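Local coordinates for UDP-N-acetylglucosamine 2-epimerase (Listeria monocytogenes, PDB 3OT5), which probably catalyses the reversible epimerisation at C2 that interconverts UDP-N-acetylglucosamine and UDP-N-acetylmannosamine, at residues L226-A231 with N297-S302; Y303-D308 with M319-L324. All coordinates share one frame; numbering follows the deposited sequence.

Contact 1: residues L226-A231 with N297-S302; sequences LILMTA and NFLRKS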
ATOM      1  N   LEU A 226       6.420 -14.455  16.496  1.00 49.36           N
ATOM      2  CA  LEU A 226       6.206 -14.692  15.091  1.00 46.81           C
ATOM      3  C   LEU A 226       7.075 -13.804  14.200  1.00 45.64           C
ATOM      4  O   LEU A 226       7.065 -12.574  14.312  1.00 45.14           O
ATOM      5  CB  LEU A 226       4.719 -14.481  14.765  1.00 45.86           C
ATOM      6  CG  LEU A 226       4.262 -14.554  13.298  1.00 45.58           C
ATOM      7  CD1 LEU A 226       4.673 -15.863  12.643  1.00 45.62           C
ATOM      8  CD2 LEU A 226       2.751 -14.365  13.211  1.00 43.03           C
ATOM      9  N   ILE A 227       7.855 -14.450  13.340  1.00 44.40           N
ATOM     10  CA  ILE A 227       8.667 -13.754  12.370  1.00 43.45           C
ATOM     11  C   ILE A 227       8.020 -14.046  11.026  1.00 41.70           C
ATOM     12  O   ILE A 227       7.794 -15.202  10.678  1.00 42.90           O
ATOM     13  CB  ILE A 227      10.084 -14.231  12.297  1.00 44.12           C
ATOM     14  CG1 ILE A 227      10.808 -13.998  13.624  1.00 46.93           C
ATOM     15  CG2 ILE A 227      10.802 -13.475  11.147  1.00 45.02           C
ATOM     16  CD1 ILE A 227      12.194 -14.562  13.641  1.00 49.50           C
ATOM     17  N   LEU A 228       7.722 -13.000  10.283  1.00 40.15           N
ATOM     18  CA  LEU A 228       7.094 -13.141   8.982  1.00 40.49           C
ATOM     19  C   LEU A 228       8.103 -12.708   7.931  1.00 40.68           C
ATOM     20  O   LEU A 228       8.836 -11.736   8.133  1.00 41.50           O
ATOM     21  CB  LEU A 228       5.845 -12.259   8.946  1.00 40.08           C
ATOM     22  CG  LEU A 228       4.921 -12.249   7.735  1.00 42.05           C
ATOM     23  CD1 LEU A 228       4.386 -13.633   7.422  1.00 40.69           C
ATOM     24  CD2 LEU A 228       3.772 -11.273   8.019  1.00 42.55           C
ATOM     25  N   MET A 229       8.179 -13.448   6.832  1.00 40.87           N
ATOM     26  CA  MET A 229       9.099 -13.119   5.750  1.00 42.09           C
ATOM     27  C   MET A 229       8.422 -13.167   4.377  1.00 43.16           C
ATOM     28  O   MET A 229       7.600 -14.037   4.116  1.00 42.81           O
ATOM     29  CB  MET A 229      10.268 -14.089   5.727  1.00 43.35           C
ATOM     30  CG  MET A 229      11.238 -13.804   4.600  1.00 45.90           C
ATOM     31  SD  MET A 229      12.570 -14.978   4.536  1.00 51.03           S
ATOM     32  CE  MET A 229      13.401 -14.427   3.042  1.00 55.77           C
ATOM     33  N   THR A 230       8.764 -12.209   3.524  1.00 43.23           N
ATOM     34  CA  THR A 230       8.266 -12.162   2.150  1.00 44.14           C
ATOM     35  C   THR A 230       9.350 -11.517   1.303  1.00 44.71           C
ATOM     36  O   THR A 230      10.075 -10.629   1.764  1.00 44.35           O
ATOM     37  CB  THR A 230       6.957 -11.376   1.988  1.00 43.34           C
ATOM     38  OG1 THR A 230       7.140 -10.013   2.399  1.00 47.66           O
ATOM     39  CG2 THR A 230       5.847 -12.001   2.809  1.00 46.07           C
ATOM     40  N   ALA A 231       9.475 -11.998   0.079  1.00 45.37           N
ATOM     41  CA  ALA A 231      10.439 -11.494  -0.859  1.00 47.24           C
ATOM     42  C   ALA A 231       9.858 -11.713  -2.240  1.00 48.36           C
ATOM     43  O   ALA A 231       9.610 -12.858  -2.636  1.00 49.35           O
ATOM     44  CB  ALA A 231      11.763 -12.230  -0.707  1.00 48.00           C
ATOM     45  N   ASN A 297      -3.485  -9.498   8.867  1.00 47.10           N
ATOM     46  CA  ASN A 297      -3.811 -10.186  10.114  1.00 48.44           C
ATOM     47  C   ASN A 297      -2.621 -10.947  10.713  1.00 47.98           C
ATOM     48  O   ASN A 297      -2.480 -11.013  11.938  1.00 47.69           O
ATOM     49  CB  ASN A 297      -5.053 -11.041   9.907  1.00 50.30           C
ATOM     50  CG  ASN A 297      -6.310 -10.181   9.717  1.00 51.70           C
ATOM     51  OD1 ASN A 297      -6.903  -9.703  10.692  1.00 49.46           O
ATOM     52  ND2 ASN A 297      -6.730 -10.015   8.471  1.00 50.15           N
ATOM     53  N   PHE A 298      -1.756 -11.497   9.862  1.00 47.19           N
ATOM     54  CA  PHE A 298      -0.543 -12.167  10.345  1.00 48.23           C
ATOM     55  C   PHE A 298       0.409 -11.122  10.842  1.00 49.36           C
ATOM     56  O   PHE A 298       1.033 -11.255  11.891  1.00 49.63           O
ATOM     57  CB  PHE A 298       0.138 -12.988   9.246  1.00 47.27           C
ATOM     58  CG  PHE A 298      -0.337 -14.400   9.172  1.00 48.12           C
ATOM     59  CD1 PHE A 298       0.455 -15.420   9.685  1.00 50.32           C
ATOM     60  CD2 PHE A 298      -1.572 -14.711   8.637  1.00 49.66           C
ATOM     61  CE1 PHE A 298       0.044 -16.727   9.639  1.00 52.97           C
ATOM     62  CE2 PHE A 298      -2.005 -16.022   8.583  1.00 53.40           C
ATOM     63  CZ  PHE A 298      -1.193 -17.037   9.091  1.00 56.13           C
ATOM     64  N   LEU A 299       0.489 -10.057  10.069  1.00 51.10           N
ATOM     65  CA  LEU A 299       1.350  -8.944  10.359  1.00 51.88           C
ATOM     66  C   LEU A 299       1.038  -8.438  11.760  1.00 54.73           C
ATOM     67  O   LEU A 299       1.947  -8.223  12.568  1.00 55.77           O
ATOM     68  CB  LEU A 299       1.108  -7.861   9.300  1.00 51.74           C
ATOM     69  CG  LEU A 299       2.168  -6.814   9.030  1.00 51.62           C
ATOM     70  CD1 LEU A 299       3.469  -7.511   8.613  1.00 51.21           C
ATOM     71  CD2 LEU A 299       1.685  -5.871   7.954  1.00 49.15           C
ATOM     72  N   ARG A 300      -0.246  -8.305  12.081  1.00 57.85           N
ATOM     73  CA  ARG A 300      -0.640  -7.799  13.402  1.00 60.14           C
ATOM     74  C   ARG A 300      -0.042  -8.560  14.579  1.00 61.31           C
ATOM     75  O   ARG A 300       0.326  -7.946  15.588  1.00 63.25           O
ATOM     76  CB  ARG A 300      -2.163  -7.752  13.561  1.00 62.71           C
ATOM     77  CG  ARG A 300      -2.587  -7.289  14.957  1.00 67.01           C
ATOM     78  CD  ARG A 300      -4.052  -7.006  15.069  1.00 71.77           C
ATOM     79  NE  ARG A 300      -4.403  -6.574  16.418  1.00 77.33           N
ATOM     80  CZ  ARG A 300      -4.301  -5.324  16.869  1.00 80.26           C
ATOM     81  NH1 ARG A 300      -4.654  -5.049  18.120  1.00 82.98           N
ATOM     82  NH2 ARG A 300      -3.848  -4.345  16.087  1.00 79.88           N
ATOM     83  N   LYS A 301       0.045  -9.886  14.465  1.00 61.20           N
ATOM     84  CA  LYS A 301       0.586 -10.712  15.550  1.00 61.10           C
ATOM     85  C   LYS A 301       2.090 -10.966  15.404  1.00 58.36           C
ATOM     86  O   LYS A 301       2.695 -11.656  16.221  1.00 59.40           O
ATOM     87  CB  LYS A 301      -0.183 -12.039  15.621  1.00 63.60           C
ATOM     88  CG  LYS A 301       0.207 -12.963  16.787  1.00 67.05           C
ATOM     89  CD  LYS A 301       0.074 -12.268  18.152  1.00 73.05           C
ATOM     90  CE  LYS A 301       0.437 -13.204  19.308  1.00 75.19           C
ATOM     91  NZ  LYS A 301       0.379 -12.509  20.620  1.00 79.60           N
ATOM     92  N   SER A 302       2.699 -10.383  14.379  1.00 54.56           N
ATOM     93  CA  SER A 302       4.125 -10.564  14.128  1.00 51.89           C
ATOM     94  C   SER A 302       5.003  -9.728  15.065  1.00 51.95           C
ATOM     95  O   SER A 302       4.623  -8.634  15.489  1.00 51.68           O
ATOM     96  CB  SER A 302       4.439 -10.218  12.676  1.00 50.20           C
ATOM     97  OG  SER A 302       3.677 -11.034  11.800  1.00 48.41           O
TER
HETATM   98  O   HOH W   1       4.818 -12.455  17.703  1.00 42.16           O

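Contact 2: residues Y303-D308 with M319-L324; sequences YLVFTD and MGVPVL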
ATOM      1  N   TYR A 303       6.169 -10.270  15.393  1.00 50.21           N
ATOM      2  CA  TYR A 303       7.124  -9.597  16.249  1.00 50.35           C
ATOM      3  C   TYR A 303       8.019  -8.767  15.340  1.00 48.50           C
ATOM      4  O   TYR A 303       8.440  -7.672  15.699  1.00 49.40           O
ATOM      5  CB  TYR A 303       7.943 -10.617  17.044  1.00 51.86           C
ATOM      6  CG  TYR A 303       8.884 -10.036  18.071  1.00 52.47           C
ATOM      7  CD1 TYR A 303       8.433  -9.691  19.341  1.00 54.08           C
ATOM      8  CD2 TYR A 303      10.241  -9.872  17.793  1.00 55.71           C
ATOM      9  CE1 TYR A 303       9.304  -9.169  20.306  1.00 53.28           C
ATOM     10  CE2 TYR A 303      11.122  -9.354  18.753  1.00 54.53           C
ATOM     11  CZ  TYR A 303      10.642  -8.999  20.003  1.00 54.87           C
ATOM     12  OH  TYR A 303      11.510  -8.486  20.950  1.00 61.49           O
ATOM     13  N   LEU A 304       8.313  -9.292  14.159  1.00 45.15           N
ATOM     14  CA  LEU A 304       9.132  -8.562  13.212  1.00 44.24           C
ATOM     15  C   LEU A 304       8.877  -9.158  11.839  1.00 42.68           C
ATOM     16  O   LEU A 304       8.395 -10.286  11.705  1.00 42.40           O
ATOM     17  CB  LEU A 304      10.628  -8.600  13.591  1.00 45.74           C
ATOM     18  CG  LEU A 304      11.459  -9.837  13.255  1.00 44.83           C
ATOM     19  CD1 LEU A 304      11.777  -9.798  11.778  1.00 43.14           C
ATOM     20  CD2 LEU A 304      12.763  -9.894  14.037  1.00 48.36           C
ATOM     21  N   VAL A 305       9.176  -8.386  10.813  1.00 42.84           N
ATOM     22  CA  VAL A 305       8.953  -8.840   9.454  1.00 41.90           C
ATOM     23  C   VAL A 305      10.127  -8.490   8.576  1.00 41.10           C
ATOM     24  O   VAL A 305      10.702  -7.412   8.703  1.00 43.00           O
ATOM     25  CB  VAL A 305       7.652  -8.219   8.865  1.00 41.06           C
ATOM     26  CG1 VAL A 305       7.662  -6.724   9.007  1.00 44.01           C
ATOM     27  CG2 VAL A 305       7.457  -8.617   7.371  1.00 44.13           C
ATOM     28  N   PHE A 306      10.511  -9.439   7.733  1.00 41.46           N
ATOM     29  CA  PHE A 306      11.562  -9.265   6.745  1.00 41.20           C
ATOM     30  C   PHE A 306      10.835  -9.141   5.441  1.00 40.08           C
ATOM     31  O   PHE A 306      10.062 -10.013   5.114  1.00 39.22           O
ATOM     32  CB  PHE A 306      12.450 -10.497   6.586  1.00 41.80           C
ATOM     33  CG  PHE A 306      13.399 -10.750   7.721  1.00 45.02           C
ATOM     34  CD1 PHE A 306      14.608 -10.069   7.790  1.00 47.59           C
ATOM     35  CD2 PHE A 306      13.140 -11.749   8.656  1.00 45.98           C
ATOM     36  CE1 PHE A 306      15.520 -10.338   8.820  1.00 51.66           C
ATOM     37  CE2 PHE A 306      14.036 -12.023   9.677  1.00 47.39           C
ATOM     38  CZ  PHE A 306      15.228 -11.312   9.763  1.00 51.09           C
ATOM     39  N   THR A 307      11.113  -8.105   4.662  1.00 40.23           N
ATOM     40  CA  THR A 307      10.430  -7.952   3.406  1.00 39.30           C
ATOM     41  C   THR A 307      11.181  -7.062   2.461  1.00 39.54           C
ATOM     42  O   THR A 307      12.097  -6.339   2.854  1.00 40.20           O
ATOM     43  CB  THR A 307       9.031  -7.290   3.623  1.00 39.23           C
ATOM     44  OG1 THR A 307       8.220  -7.421   2.446  1.00 39.94           O
ATOM     45  CG2 THR A 307       9.182  -5.832   3.976  1.00 35.66           C
ATOM     46  N   ASP A 308      10.832  -7.180   1.192  1.00 39.49           N
ATOM     47  CA  ASP A 308      11.359  -6.299   0.180  1.00 41.51           C
ATOM     48  C   ASP A 308      10.141  -5.606  -0.468  1.00 41.85           C
ATOM     49  O   ASP A 308      10.258  -4.963  -1.515  1.00 42.20           O
ATOM     50  CB  ASP A 308      12.210  -7.042  -0.841  1.00 42.90           C
ATOM     51  CG  ASP A 308      11.426  -8.051  -1.641  1.00 44.37           C
ATOM     52  OD1 ASP A 308      10.188  -8.124  -1.485  1.00 44.39           O
ATOM     53  OD2 ASP A 308      12.057  -8.766  -2.450  1.00 47.21           O
ATOM     54  N   MET A 319       1.024  -1.229  12.283  1.00 51.50           N
ATOM     55  CA  MET A 319       0.692  -2.244  13.289  1.00 53.36           C
ATOM     56  C   MET A 319       1.717  -2.176  14.420  1.00 53.26           C
ATOM     57  O   MET A 319       1.590  -2.866  15.419  1.00 54.46           O
ATOM     58  CB  MET A 319       0.784  -3.642  12.682  1.00 51.80           C
ATOM     59  CG  MET A 319      -0.062  -3.899  11.410  1.00 55.14           C
ATOM     60  SD  MET A 319      -1.803  -4.145  11.736  1.00 60.55           S
ATOM     61  CE  MET A 319      -2.217  -2.611  12.531  1.00 64.70           C
ATOM     62  N   GLY A 320       2.743  -1.351  14.238  1.00 52.62           N
ATOM     63  CA  GLY A 320       3.824  -1.230  15.205  1.00 53.42           C
ATOM     64  C   GLY A 320       4.783  -2.407  15.077  1.00 51.71           C
ATOM     65  O   GLY A 320       5.451  -2.770  16.042  1.00 54.09           O
ATOM     66  N   VAL A 321       4.860  -3.003  13.883  1.00 47.99           N
ATOM     67  CA  VAL A 321       5.752  -4.141  13.649  1.00 45.28           C
ATOM     68  C   VAL A 321       7.065  -3.684  13.027  1.00 45.22           C
ATOM     69  O   VAL A 321       7.070  -3.109  11.955  1.00 44.01           O
ATOM     70  CB  VAL A 321       5.102  -5.205  12.718  1.00 44.57           C
ATOM     71  CG1 VAL A 321       6.041  -6.395  12.506  1.00 39.67           C
ATOM     72  CG2 VAL A 321       3.764  -5.679  13.303  1.00 42.58           C
ATOM     73  N   PRO A 322       8.194  -3.908  13.726  1.00 47.13           N
ATOM     74  CA  PRO A 322       9.485  -3.538  13.172  1.00 46.26           C
ATOM     75  C   PRO A 322       9.707  -4.246  11.844  1.00 43.98           C
ATOM     76  O   PRO A 322       9.396  -5.442  11.725  1.00 41.87           O
ATOM     77  CB  PRO A 322      10.474  -4.076  14.214  1.00 47.82           C
ATOM     78  CG  PRO A 322       9.742  -4.033  15.475  1.00 49.72           C
ATOM     79  CD  PRO A 322       8.320  -4.398  15.109  1.00 48.66           C
ATOM     80  N   VAL A 323      10.249  -3.523  10.865  1.00 43.06           N
ATOM     81  CA  VAL A 323      10.506  -4.090   9.553  1.00 41.85           C
ATOM     82  C   VAL A 323      11.993  -4.098   9.169  1.00 43.47           C
ATOM     83  O   VAL A 323      12.668  -3.076   9.249  1.00 44.91           O
ATOM     84  CB  VAL A 323       9.728  -3.306   8.457  1.00 41.20           C
ATOM     85  CG1 VAL A 323      10.014  -3.869   7.092  1.00 37.72           C
ATOM     86  CG2 VAL A 323       8.229  -3.315   8.738  1.00 38.03           C
ATOM     87  N   LEU A 324      12.503  -5.265   8.776  1.00 44.18           N
ATOM     88  CA  LEU A 324      13.884  -5.396   8.297  1.00 44.35           C
ATOM     89  C   LEU A 324      13.741  -5.532   6.783  1.00 43.01           C
ATOM     90  O   LEU A 324      13.162  -6.503   6.285  1.00 42.35           O
ATOM     91  CB  LEU A 324      14.604  -6.593   8.919  1.00 45.52           C
ATOM     92  CG  LEU A 324      14.810  -6.542  10.445  1.00 45.95           C
ATOM     93  CD1 LEU A 324      15.593  -7.759  10.930  1.00 43.94           C
ATOM     94  CD2 LEU A 324      15.527  -5.267  10.854  1.00 49.15           C
TER

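Contact 1: residues L226-A231 with N297-S302
Leu226 on strand 225-229 packs against the last turn of helix 292-301, and its side chain is the one to follow. CB lies 3.8 Å from Lys301 O and almost as near Ser302 CA. CG is anti to the backbone N (chi1 175°), which carries the chain across to Ser302, and CD2 at the tip reaches in between Phe298 and Ser302: it sits 3.7 Å from Ser302 OG, at a similar distance from Phe298 O, and 4.3 Å from Phe298 CD1, approaching that ring obliquely. Two residues on, Leu228 points the same way. Its CB and CD2 also border Ser302 OG, while CD2 meets Leu299 CD1 at 3.8 Å, the two leucine side chains crossing at about a right angle. Val261 of the next strand, 258-263, touches both Leu226 and Leu228 as well as Phe298. The serine hydroxyl amid these methyls is not left without a partner: OG donates to Phe298 O at 2.7 Å, approaching from above the carbonyl plane, 46° out of it. No direct hydrogen bond joins the two segments; a water does so instead, donating to Lys301 O and accepting from Leu226 N at 2.8 Å. The chemistry is therefore that of a helix laid on a Rossmann-type sheet: leucine branches make an apolar seam, and the carbonyls of Phe298 and Lys301 are met by the hydroxyl of Ser302 and by one bridging water.

Contact 2: residues Y303-D308 with M319-L324
Val305 and Val323 are paired in parallel register, their CA atoms 5.0 Å apart, and Phe306 pairs with Leu324 one step on. Three backbone hydrogen bonds fix this ladder: Val305 N to Pro322 O, Leu324 N to Val305 O at 2.8 Å, the straightest with 171° at the hydrogen, and Thr307 N to Leu324 O. Between them, the CA-H of Phe306 also closes on Leu324 O at 3.2 Å. Pro322, with no N-H to give, sets its CD 3.3 Å from Tyr303 O, a carbonyl that is hydrogen-bonded instead by His365. On one face, Phe306 and Leu324 lie side by side and point the same way; Leu324 CD1 comes obliquely to the ring, 3.3 Å from Phe306 CE1, with Leu324 CB near Phe306 CD1. From helix 348-360, Leu358 touches Leu324 and Ala355 touches Phe306. On the other face Val305 CG1, placed between its backbone N and carbonyl carbon (chi1 53°), presses on Val323 CG2 at 3.5 Å, tighter than usual for two methyls, and meets Val321 CG1 at 3.9 Å. Farther along, Thr307 turns its methyl CG2 to Val323 CG1, while its hydroxyl bonds to Thr230. This is the pairing of the two strands of a beta-alpha-beta unit, made through helix 310-315: the N-H groups of Val305, Leu324 and Thr307 are spent on carbonyls across the pair, and the side chains meeting on either face do so through hydrocarbon.

How the contacts relate
From the N terminus the chain first builds the seven-stranded parallel sheet, then enters the second sheet at strand 225-229 and runs on through 258-263 and 284-287 to helix 292-301, where contact 1 closes a long loop of 65 residues. The helix passes directly into strand 302-307, so contact 2 opens just where contact 1 ends, and closes a short loop over helix 310-315. The two therefore follow in series, neither enclosing nor crossing the other. In space their centres are about 7 Å apart: strand 302-307 lies beside 225-229, Leu226 O and Tyr303 N forming a probable hydrogen bond at 2.7 Å. Together they tie the middle of the six-stranded sheet to helix 292-301 and strand 323-325.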